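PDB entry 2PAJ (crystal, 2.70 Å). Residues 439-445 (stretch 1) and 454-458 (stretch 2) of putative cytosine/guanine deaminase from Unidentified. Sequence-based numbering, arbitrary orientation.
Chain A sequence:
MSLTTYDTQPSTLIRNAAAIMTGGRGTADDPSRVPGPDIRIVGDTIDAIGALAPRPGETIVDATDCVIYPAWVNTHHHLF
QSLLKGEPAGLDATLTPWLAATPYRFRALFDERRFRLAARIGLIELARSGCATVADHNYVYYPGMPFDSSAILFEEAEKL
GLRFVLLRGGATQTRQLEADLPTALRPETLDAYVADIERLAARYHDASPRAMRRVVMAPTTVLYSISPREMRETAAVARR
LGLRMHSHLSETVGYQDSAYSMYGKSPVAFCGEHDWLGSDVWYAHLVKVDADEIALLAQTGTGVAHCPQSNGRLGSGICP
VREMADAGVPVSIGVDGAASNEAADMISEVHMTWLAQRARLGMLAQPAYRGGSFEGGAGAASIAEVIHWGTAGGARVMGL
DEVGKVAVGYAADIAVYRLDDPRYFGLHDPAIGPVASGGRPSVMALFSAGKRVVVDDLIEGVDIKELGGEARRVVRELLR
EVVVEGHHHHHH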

ATOM      1  N   GLY A 439       1.363  19.214   3.195  1.00 44.48           N
ATOM      2  CA  GLY A 439       0.660  19.061   4.459  1.00 46.56           C
ATOM      3  C   GLY A 439      -0.103  17.756   4.575  1.00 48.71           C
ATOM      4  O   GLY A 439       0.440  16.677   4.344  1.00 51.59           O
ATOM      5  N   ARG A 440      -1.369  17.850   4.943  1.00 49.91           N
ATOM      6  CA  ARG A 440      -2.208  16.673   5.093  1.00 52.84           C
ATOM      7  C   ARG A 440      -3.654  17.115   5.242  1.00 53.53           C
ATOM      8  O   ARG A 440      -4.026  17.689   6.265  1.00 56.27           O
ATOM      9  CB  ARG A 440      -1.798  15.878   6.337  1.00 55.62           C
ATOM     10  CG  ARG A 440      -2.732  14.711   6.644  1.00 58.69           C
ATOM     11  CD  ARG A 440      -2.525  14.096   8.024  1.00 60.35           C
ATOM     12  NE  ARG A 440      -3.757  13.419   8.400  1.00 62.64           N
ATOM     13  CZ  ARG A 440      -4.653  13.912   9.249  1.00 63.07           C
ATOM     14  NH1 ARG A 440      -4.447  15.081   9.841  1.00 61.23           N
ATOM     15  NH2 ARG A 440      -5.794  13.265   9.458  1.00 64.03           N
ATOM     16  N   PRO A 441      -4.493  16.859   4.229  1.00 52.24           N
ATOM     17  CA  PRO A 441      -5.884  17.280   4.360  1.00 52.12           C
ATOM     18  C   PRO A 441      -6.613  16.573   5.494  1.00 53.13           C
ATOM     19  O   PRO A 441      -6.204  15.514   5.960  1.00 52.82           O
ATOM     20  CB  PRO A 441      -6.472  16.987   2.981  1.00 50.83           C
ATOM     21  CG  PRO A 441      -5.656  15.864   2.496  1.00 50.28           C
ATOM     22  CD  PRO A 441      -4.261  16.220   2.926  1.00 51.83           C
ATOM     23  N   SER A 442      -7.686  17.202   5.939  1.00 54.18           N
ATOM     24  CA  SER A 442      -8.506  16.701   7.023  1.00 55.22           C
ATOM     25  C   SER A 442      -9.484  15.647   6.497  1.00 56.53           C
ATOM     26  O   SER A 442     -10.325  15.949   5.653  1.00 57.08           O
ATOM     27  CB  SER A 442      -9.252  17.890   7.650  1.00 55.16           C
ATOM     28  OG  SER A 442     -10.128  17.509   8.692  1.00 58.44           O
ATOM     29  N   VAL A 443      -9.361  14.407   6.972  1.00 57.99           N
ATOM     30  CA  VAL A 443     -10.274  13.345   6.545  1.00 59.62           C
ATOM     31  C   VAL A 443     -11.570  13.404   7.353  1.00 60.55           C
ATOM     32  O   VAL A 443     -11.666  12.856   8.456  1.00 61.91           O
ATOM     33  CB  VAL A 443      -9.655  11.924   6.694  1.00 59.09           C
ATOM     34  CG1 VAL A 443      -8.763  11.609   5.510  1.00 58.41           C
ATOM     35  CG2 VAL A 443      -8.865  11.844   7.967  1.00 60.21           C
ATOM     36  N   MET A 444     -12.565  14.087   6.801  1.00 60.35           N
ATOM     37  CA  MET A 444     -13.838  14.196   7.486  1.00 59.99           C
ATOM     38  C   MET A 444     -14.467  12.821   7.363  1.00 57.08           C
ATOM     39  O   MET A 444     -15.255  12.407   8.207  1.00 56.78           O
ATOM     40  CB  MET A 444     -14.719  15.285   6.831  1.00 60.72           C
ATOM     41  CG  MET A 444     -15.512  14.846   5.606  1.00 61.43           C
ATOM     42  SD  MET A 444     -17.216  14.362   6.006  1.00 61.08           S
ATOM     43  CE  MET A 444     -18.138  15.581   5.040  1.00 62.08           C
ATOM     44  N   ALA A 445     -14.088  12.096   6.317  1.00 55.20           N
ATOM     45  CA  ALA A 445     -14.643  10.766   6.111  1.00 54.28           C
ATOM     46  C   ALA A 445     -13.801   9.820   5.256  1.00 52.79           C
ATOM     47  O   ALA A 445     -13.365  10.171   4.168  1.00 50.60           O
ATOM     48  CB  ALA A 445     -16.032  10.887   5.503  1.00 54.18           C
ATOM     49  N   VAL A 454     -13.079   6.469   9.378  1.00 56.14           N
ATOM     50  CA  VAL A 454     -12.658   7.770   9.884  1.00 55.72           C
ATOM     51  C   VAL A 454     -13.769   8.815   9.860  1.00 55.00           C
ATOM     52  O   VAL A 454     -14.524   8.934   8.895  1.00 54.71           O
ATOM     53  CB  VAL A 454     -11.468   8.336   9.069  1.00 55.70           C
ATOM     54  CG1 VAL A 454     -11.023   9.653   9.664  1.00 56.12           C
ATOM     55  CG2 VAL A 454     -10.309   7.341   9.051  1.00 54.65           C
ATOM     56  N   VAL A 455     -13.855   9.570  10.946  1.00 55.22           N
ATOM     57  CA  VAL A 455     -14.826  10.646  11.073  1.00 57.40           C
ATOM     58  C   VAL A 455     -14.047  11.832  11.641  1.00 57.98           C
ATOM     59  O   VAL A 455     -13.703  11.848  12.827  1.00 57.83           O
ATOM     60  CB  VAL A 455     -15.991  10.246  12.002  1.00 56.33           C
ATOM     61  CG1 VAL A 455     -15.455   9.625  13.260  1.00 58.37           C
ATOM     62  CG2 VAL A 455     -16.832  11.455  12.330  1.00 56.02           C
ATOM     63  N   ASP A 456     -13.757  12.800  10.763  1.00 58.90           N
ATOM     64  CA  ASP A 456     -12.974  14.004  11.075  1.00 60.15           C
ATOM     65  C   ASP A 456     -11.701  13.623  11.805  1.00 61.19           C
ATOM     66  O   ASP A 456     -11.552  13.894  13.003  1.00 60.42           O
ATOM     67  CB  ASP A 456     -13.769  14.983  11.931  1.00 60.70           C
ATOM     68  CG  ASP A 456     -15.065  15.389  11.285  1.00 63.86           C
ATOM     69  OD1 ASP A 456     -15.058  15.880  10.128  1.00 65.56           O
ATOM     70  OD2 ASP A 456     -16.104  15.212  11.941  1.00 67.35           O
ATOM     71  N   ASP A 457     -10.801  12.985  11.060  1.00 62.26           N
ATOM     72  CA  ASP A 457      -9.510  12.512  11.558  1.00 63.05           C
ATOM     73  C   ASP A 457      -9.585  11.616  12.784  1.00 63.81           C
ATOM     74  O   ASP A 457      -8.566  11.350  13.396  1.00 66.24           O
ATOM     75  CB  ASP A 457      -8.580  13.686  11.870  1.00 61.89           C
ATOM     76  CG  ASP A 457      -8.366  14.594  10.684  1.00 62.80           C
ATOM     77  OD1 ASP A 457      -8.141  14.089   9.569  1.00 61.55           O
ATOM     78  OD2 ASP A 457      -8.411  15.823  10.872  1.00 64.29           O
ATOM     79  N   LEU A 458     -10.769  11.155  13.167  1.00 63.50           N
ATOM     80  CA  LEU A 458     -10.858  10.293  14.341  1.00 62.88           C
ATOM     81  C   LEU A 458     -11.147   8.847  14.008  1.00 62.56           C
ATOM     82  O   LEU A 458     -12.065   8.537  13.245  1.00 62.37           O
ATOM     83  CB  LEU A 458     -11.917  10.806  15.311  1.00 64.47           C
ATOM     84  CG  LEU A 458     -11.627  12.200  15.883  1.00 66.95           C
ATOM     85  CD1 LEU A 458     -12.834  12.675  16.689  1.00 67.05           C
ATOM     86  CD2 LEU A 458     -10.367  12.166  16.752  1.00 65.90           C
TER
HETATM   87  O   HOH W   1     -13.467  17.640   8.596  1.00 49.38           O

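Val-443 to Ala-445 run antiparallel to Val-455 to Asp-457; together the two stretches bury 338 Å², and Asp-457 gives up the most surface to the contact. Gly-439, with a positive phi, lies out of reach. The CA-to-CB bond of Arg-440 points toward stretch 2, and the side chain is extended (chi1 to chi3 all t); its NH2 meets Asp-457 OD1 at 2.5 Å, near the guanidinium plane. This is a salt bridge with a very short hydrogen bond, its length less certain because OD1 is crowded in the model. Pro-441, which has no amide hydrogen to donate, adds little. Ser-442 OG lies 3.2 Å from Asp-457 OD2 and 3.3 Å from water 1, the latter a weak bond; the water donates to Asp-456 OD1 at 2.8 Å, linking the two side chains. Val-443 engages Asp-457 twice: its N donates to OD1 (2.9 Å), and its O accepts from Asp-457 N (2.7 Å, nearly straight). Its CG2 also packs on Val-454 CG1 at 3.5 Å, an apolar contact beside the polar cluster. At Met-444 the chain turns a corner; CB points away overall, while O accepts from Asp-456 N at 3.0 Å. Ala-445 pairs with Val-455 as a non-hydrogen-bonded antiparallel bridge, their side chains sharing one face. Flanking CA-H...O contacts join Val-455 CA to Met-444 O (3.4 Å) and Ala-445 CA to Val-454 O (3.3 Å).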